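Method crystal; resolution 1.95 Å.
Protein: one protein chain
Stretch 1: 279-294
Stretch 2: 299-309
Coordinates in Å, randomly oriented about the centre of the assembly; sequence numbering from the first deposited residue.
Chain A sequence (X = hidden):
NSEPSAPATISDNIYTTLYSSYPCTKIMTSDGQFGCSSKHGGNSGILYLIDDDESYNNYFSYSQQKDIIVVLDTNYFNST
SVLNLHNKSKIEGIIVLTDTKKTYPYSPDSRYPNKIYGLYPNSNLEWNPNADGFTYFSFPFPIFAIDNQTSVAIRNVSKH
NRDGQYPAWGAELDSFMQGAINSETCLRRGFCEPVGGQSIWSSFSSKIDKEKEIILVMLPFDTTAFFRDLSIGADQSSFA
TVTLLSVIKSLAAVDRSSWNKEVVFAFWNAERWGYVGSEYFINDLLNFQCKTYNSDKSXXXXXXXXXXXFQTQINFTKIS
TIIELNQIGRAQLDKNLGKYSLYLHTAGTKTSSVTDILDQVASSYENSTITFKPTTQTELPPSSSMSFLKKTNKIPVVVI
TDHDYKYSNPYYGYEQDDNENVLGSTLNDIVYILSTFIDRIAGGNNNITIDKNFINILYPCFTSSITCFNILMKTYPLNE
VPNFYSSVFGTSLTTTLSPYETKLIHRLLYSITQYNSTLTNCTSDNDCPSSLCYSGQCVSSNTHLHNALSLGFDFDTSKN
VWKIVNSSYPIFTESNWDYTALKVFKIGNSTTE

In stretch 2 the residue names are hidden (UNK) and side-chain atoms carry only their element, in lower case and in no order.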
# COMPACT_ATOMS: atom_id res chain seq x y z
N GLU A 279 -2.70 0.90 -14.43
CA GLU A 279 -3.03 1.69 -15.62
C GLU A 279 -1.80 2.08 -16.45
O GLU A 279 -1.82 1.98 -17.68
CB GLU A 279 -3.80 2.96 -15.24
CG GLU A 279 -5.24 2.70 -14.81
CD GLU A 279 -6.16 2.24 -15.95
OE1 GLU A 279 -5.71 2.13 -17.11
OE2 GLU A 279 -7.35 1.98 -15.67
N TYR A 280 -0.74 2.53 -15.78
CA TYR A 280 0.46 2.96 -16.50
C TYR A 280 1.09 1.78 -17.23
O TYR A 280 1.48 1.91 -18.39
CB TYR A 280 1.46 3.59 -15.52
CG TYR A 280 2.59 4.40 -16.13
CD1 TYR A 280 3.71 3.78 -16.67
CD2 TYR A 280 2.56 5.80 -16.10
CE1 TYR A 280 4.76 4.52 -17.20
CE2 TYR A 280 3.60 6.55 -16.62
CZ TYR A 280 4.70 5.91 -17.17
OH TYR A 280 5.75 6.64 -17.68
N PHE A 281 1.18 0.63 -16.57
CA PHE A 281 1.77 -0.55 -17.18
C PHE A 281 0.96 -0.97 -18.42
O PHE A 281 1.54 -1.21 -19.48
CB PHE A 281 1.85 -1.70 -16.16
CG PHE A 281 2.64 -2.89 -16.64
CD1 PHE A 281 4.03 -2.85 -16.64
CD2 PHE A 281 2.02 -4.05 -17.06
CE1 PHE A 281 4.78 -3.94 -17.06
CE2 PHE A 281 2.76 -5.15 -17.48
CZ PHE A 281 4.13 -5.10 -17.49
N ILE A 282 -0.36 -1.06 -18.27
CA ILE A 282 -1.24 -1.40 -19.40
C ILE A 282 -1.10 -0.40 -20.55
O ILE A 282 -1.00 -0.78 -21.72
CB ILE A 282 -2.72 -1.46 -18.96
CG1 ILE A 282 -2.95 -2.69 -18.09
CG2 ILE A 282 -3.66 -1.47 -20.19
CD1 ILE A 282 -4.21 -2.61 -17.26
N ASN A 283 -1.07 0.89 -20.21
CA ASN A 283 -0.87 1.92 -21.22
C ASN A 283 0.41 1.69 -22.01
O ASN A 283 0.43 1.82 -23.23
CB ASN A 283 -0.86 3.31 -20.59
CG ASN A 283 -0.90 4.41 -21.63
OD1 ASN A 283 -1.83 4.48 -22.42
ND2 ASN A 283 0.11 5.28 -21.62
N ASP A 284 1.48 1.32 -21.31
CA ASP A 284 2.75 1.08 -21.98
C ASP A 284 2.71 -0.18 -22.84
O ASP A 284 3.25 -0.21 -23.95
CB ASP A 284 3.89 0.99 -20.95
CG ASP A 284 4.44 2.37 -20.58
OD1 ASP A 284 3.95 3.37 -21.14
OD2 ASP A 284 5.38 2.44 -19.75
N LEU A 285 2.06 -1.23 -22.34
CA LEU A 285 1.90 -2.45 -23.13
C LEU A 285 1.21 -2.19 -24.48
O LEU A 285 1.57 -2.80 -25.48
CB LEU A 285 1.09 -3.49 -22.35
CG LEU A 285 1.76 -4.08 -21.12
CD1 LEU A 285 0.89 -5.19 -20.56
CD2 LEU A 285 3.16 -4.58 -21.47
N LEU A 286 0.23 -1.30 -24.48
CA LEU A 286 -0.60 -1.09 -25.66
C LEU A 286 -0.09 0.04 -26.54
O LEU A 286 -0.33 0.04 -27.74
CB LEU A 286 -2.04 -0.81 -25.24
CG LEU A 286 -2.79 -1.92 -24.51
CD1 LEU A 286 -4.11 -1.38 -23.96
CD2 LEU A 286 -3.04 -3.11 -25.42
N ASN A 287 0.61 1.01 -25.95
CA ASN A 287 0.88 2.26 -26.65
C ASN A 287 2.33 2.72 -26.71
O ASN A 287 2.65 3.64 -27.47
CB ASN A 287 0.06 3.38 -26.02
CG ASN A 287 -1.42 3.11 -26.10
OD1 ASN A 287 -1.92 2.63 -27.12
ND2 ASN A 287 -2.14 3.40 -25.02
N PHE A 288 3.22 2.12 -25.93
CA PHE A 288 4.56 2.69 -25.83
C PHE A 288 5.34 2.59 -27.14
O PHE A 288 5.39 1.54 -27.78
CB PHE A 288 5.37 2.03 -24.71
CG PHE A 288 6.74 2.62 -24.54
CD1 PHE A 288 6.90 3.85 -23.94
CD2 PHE A 288 7.86 1.94 -24.98
CE1 PHE A 288 8.16 4.40 -23.78
CE2 PHE A 288 9.13 2.48 -24.83
CZ PHE A 288 9.27 3.71 -24.22
N GLN A 289 5.95 3.71 -27.52
CA GLN A 289 6.91 3.72 -28.61
C GLN A 289 8.13 4.54 -28.19
O GLN A 289 8.01 5.68 -27.76
CB GLN A 289 6.28 4.30 -29.88
CG GLN A 289 6.58 3.49 -31.12
CD GLN A 289 5.58 3.73 -32.23
OE1 GLN A 289 4.60 2.99 -32.37
NE2 GLN A 289 5.81 4.78 -33.02
N CYS A 290 9.31 3.93 -28.28
CA CYS A 290 10.54 4.64 -27.92
C CYS A 290 11.12 5.36 -29.13
O CYS A 290 11.35 4.75 -30.18
CB CYS A 290 11.57 3.67 -27.35
SG CYS A 290 13.12 4.48 -26.85
N LYS A 291 11.35 6.67 -28.99
CA LYS A 291 11.92 7.47 -30.07
C LYS A 291 13.45 7.45 -30.03
O LYS A 291 14.11 7.40 -31.08
CB LYS A 291 11.40 8.90 -29.99
CG LYS A 291 9.89 9.01 -30.11
CD LYS A 291 9.41 10.42 -29.74
CE LYS A 291 9.75 10.75 -28.29
NZ LYS A 291 9.23 12.08 -27.85
N THR A 292 14.02 7.49 -28.83
CA THR A 292 15.47 7.47 -28.67
C THR A 292 15.91 6.42 -27.64
O THR A 292 15.61 6.54 -26.45
CB THR A 292 16.01 8.85 -28.24
OG1 THR A 292 15.49 9.85 -29.11
CG2 THR A 292 17.53 8.87 -28.28
N TYR A 293 16.64 5.41 -28.11
CA TYR A 293 17.16 4.35 -27.25
C TYR A 293 18.54 4.69 -26.67
O TYR A 293 19.25 5.54 -27.20
CB TYR A 293 17.27 3.03 -28.03
CG TYR A 293 15.96 2.40 -28.45
CD1 TYR A 293 15.27 2.84 -29.56
CD2 TYR A 293 15.43 1.34 -27.73
CE1 TYR A 293 14.07 2.25 -29.94
CE2 TYR A 293 14.24 0.74 -28.10
CZ TYR A 293 13.57 1.20 -29.21
OH TYR A 293 12.38 0.60 -29.58
N ASN A 294 18.92 4.01 -25.59
CA ASN A 294 20.28 4.11 -25.08
C ASN A 294 21.18 3.16 -25.87
O ASN A 294 20.70 2.45 -26.76
CB ASN A 294 20.35 3.83 -23.57
CG ASN A 294 20.15 2.35 -23.23
OD1 ASN A 294 19.55 1.59 -23.98
ND2 ASN A 294 20.65 1.96 -22.06
N UNK A 299 17.48 0.70 -22.34
CA UNK A 299 16.66 1.78 -21.81
C UNK A 299 16.15 2.69 -22.93
O UNK A 299 16.72 2.69 -24.03
c UNK A 299 17.46 2.62 -20.81
c UNK A 299 19.40 1.98 -17.56
n UNK A 299 19.35 2.71 -16.27
c UNK A 299 18.04 1.84 -19.65
c UNK A 299 18.78 2.77 -18.69
N UNK A 300 15.09 3.44 -22.65
CA UNK A 300 14.62 4.47 -23.58
C UNK A 300 14.94 5.84 -23.01
O UNK A 300 14.59 6.15 -21.87
c UNK A 300 13.12 4.36 -23.85
s UNK A 300 12.54 5.48 -25.17
N UNK A 301 15.62 6.66 -23.80
CA UNK A 301 15.96 8.02 -23.38
C UNK A 301 14.73 8.90 -23.50
O UNK A 301 14.47 9.74 -22.65
c UNK A 301 17.10 8.62 -24.24
c UNK A 301 18.19 7.57 -24.50
c UNK A 301 18.86 7.06 -23.26
c UNK A 301 17.67 9.87 -23.58
N UNK A 302 13.99 8.69 -24.58
CA UNK A 302 12.85 9.53 -24.90
C UNK A 302 11.72 8.75 -25.57
O UNK A 302 11.89 8.27 -26.69
o UNK A 302 11.23 11.73 -25.23
o UNK A 302 12.20 12.33 -27.12
c UNK A 302 12.16 11.66 -26.07
c UNK A 302 13.28 10.70 -25.79
N UNK A 303 10.58 8.58 -24.88
CA UNK A 303 10.35 9.01 -23.50
C UNK A 303 11.10 8.12 -22.52
O UNK A 303 11.38 6.97 -22.84
c UNK A 303 8.84 8.88 -23.32
c UNK A 303 8.44 7.84 -24.31
c UNK A 303 9.40 7.92 -25.46
N UNK A 304 11.45 8.64 -21.34
CA UNK A 304 12.31 7.88 -20.43
C UNK A 304 11.64 6.64 -19.85
O UNK A 304 10.56 6.72 -19.27
c UNK A 304 11.65 9.97 -19.46
c UNK A 304 11.23 10.02 -20.88
c UNK A 304 12.65 8.89 -19.33
N UNK A 305 12.29 5.50 -20.05
CA UNK A 305 11.98 4.25 -19.35
C UNK A 305 13.30 3.58 -18.97
O UNK A 305 14.18 3.37 -19.81
n UNK A 305 7.83 6.59 -20.18
n UNK A 305 7.48 4.32 -20.09
c UNK A 305 8.82 4.04 -19.56
n UNK A 305 5.82 5.71 -20.87
c UNK A 305 11.15 3.31 -20.22
c UNK A 305 9.83 3.89 -20.70
c UNK A 305 7.04 5.54 -20.38
N UNK A 306 13.44 3.25 -17.69
CA UNK A 306 14.68 2.68 -17.20
C UNK A 306 14.86 1.21 -17.57
O UNK A 306 15.94 0.64 -17.37
c UNK A 306 14.76 2.86 -15.69
N UNK A 307 13.82 0.59 -18.11
CA UNK A 307 13.84 -0.86 -18.37
C UNK A 307 12.81 -1.21 -19.44
O UNK A 307 11.61 -0.96 -19.26
o UNK A 307 14.10 -3.75 -16.12
o UNK A 307 13.98 -3.65 -18.31
c UNK A 307 13.92 -3.12 -17.18
c UNK A 307 13.58 -1.63 -17.08
N UNK A 308 13.26 -1.79 -20.55
CA UNK A 308 12.38 -2.04 -21.70
C UNK A 308 11.91 -3.49 -21.81
O UNK A 308 11.34 -3.88 -22.83
c UNK A 308 13.07 -1.61 -23.00
c UNK A 308 14.12 0.17 -24.43
c UNK A 308 11.93 0.59 -23.31
c UNK A 308 13.27 -0.11 -23.20
N UNK A 309 12.13 -4.29 -20.77
CA UNK A 309 11.76 -5.70 -20.80
C UNK A 309 10.28 -5.88 -21.12
O UNK A 309 9.90 -6.80 -21.85
c UNK A 309 12.10 -6.38 -19.48

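Position 299 carries four carbons in a row ending in a nitrogen. The chain's first carbon lies 3.5 Å from Asn294 ND2, and its end leads away from stretch 1. That is a lysine, Lys299. Its N donates to Asn294 OD1 at 2.8 Å, and Asn294 N donates back to Lys299 O at 3.0 Å.

Position 300 has one carbon and then a sulfur. The sulfur lies 2.0 Å from Cys290 SG, a covalent distance. This is Cys300, in a disulfide with a chi3 of 100°. Cys300 SG also sits at the edge of the Phe288 ring, 3.8 Å from Phe288 CZ.

Position 301 has four carbons, forked at the first, with one arm two carbons long; the end of that arm lies 3.6 Å from Asn294 CB. This is Ile301. Its N donates to Thr292 O at 2.7 Å.

Position 302 has two carbons, the second carrying two oxygens. The oxygens face the Lys291 amine, which suits an acid of this length, Asp302. The salt bridge from Lys291 NZ to Asp302 OD2 is 3.1 Å, and its hydrogen bond is weak. Asp302 O accepts from Lys291 N at 2.9 Å and Thr292 N at 3.1 Å.

Position 303 has three carbons closing a ring onto the backbone N. A ring carbon packs 3.5 Å from Phe288 CE1. This is Pro303, preceded by a cis peptide bond; the carbon is its CG.

Position 304 has the same closed ring. It points away and touches nothing on stretch 1. It is Pro304.

Position 305 has three carbons, a nitrogen, then a carbon with two more nitrogens. Its nitrogens reach the Asp284 carboxylate. This is Arg305. It pairs with Asp284 through two hydrogen bonds, Arg305 NE to Asp284 OD2 at 2.8 Å and Arg305 NH2 to Asp284 OD1 at 3.0 Å. Tyr280 OH and Phe288 CD1 lie over opposite faces of the guanidinium.

Position 306 has a single carbon, out of reach, and is Ala306.

Position 307 has two carbons, the second with two oxygens, also out of reach, and is Asp307. Asp307 OD1 accepts from the backbone N of position 309 at 3.1 Å.

Position 308 has four carbons, forked at the second. The two arms meet Phe288 and Tyr293. This is Leu308. Its CD2 meets Phe288 CE2 and its CD1 meets Tyr293 CE2, both at 3.7 Å.

Position 309 has one carbon and makes no contact with stretch 1. It is Ala309.

The contact combines a short antiparallel pairing with a beta bulge between Thr292 and Tyr293, a disulfide lock, and a buried acid on the helix that holds Arg305. Phe288 links these parts, touching Cys300, Pro303, Arg305 and Leu308.

Stretch 2 (299-309) KCIDPPRADLA
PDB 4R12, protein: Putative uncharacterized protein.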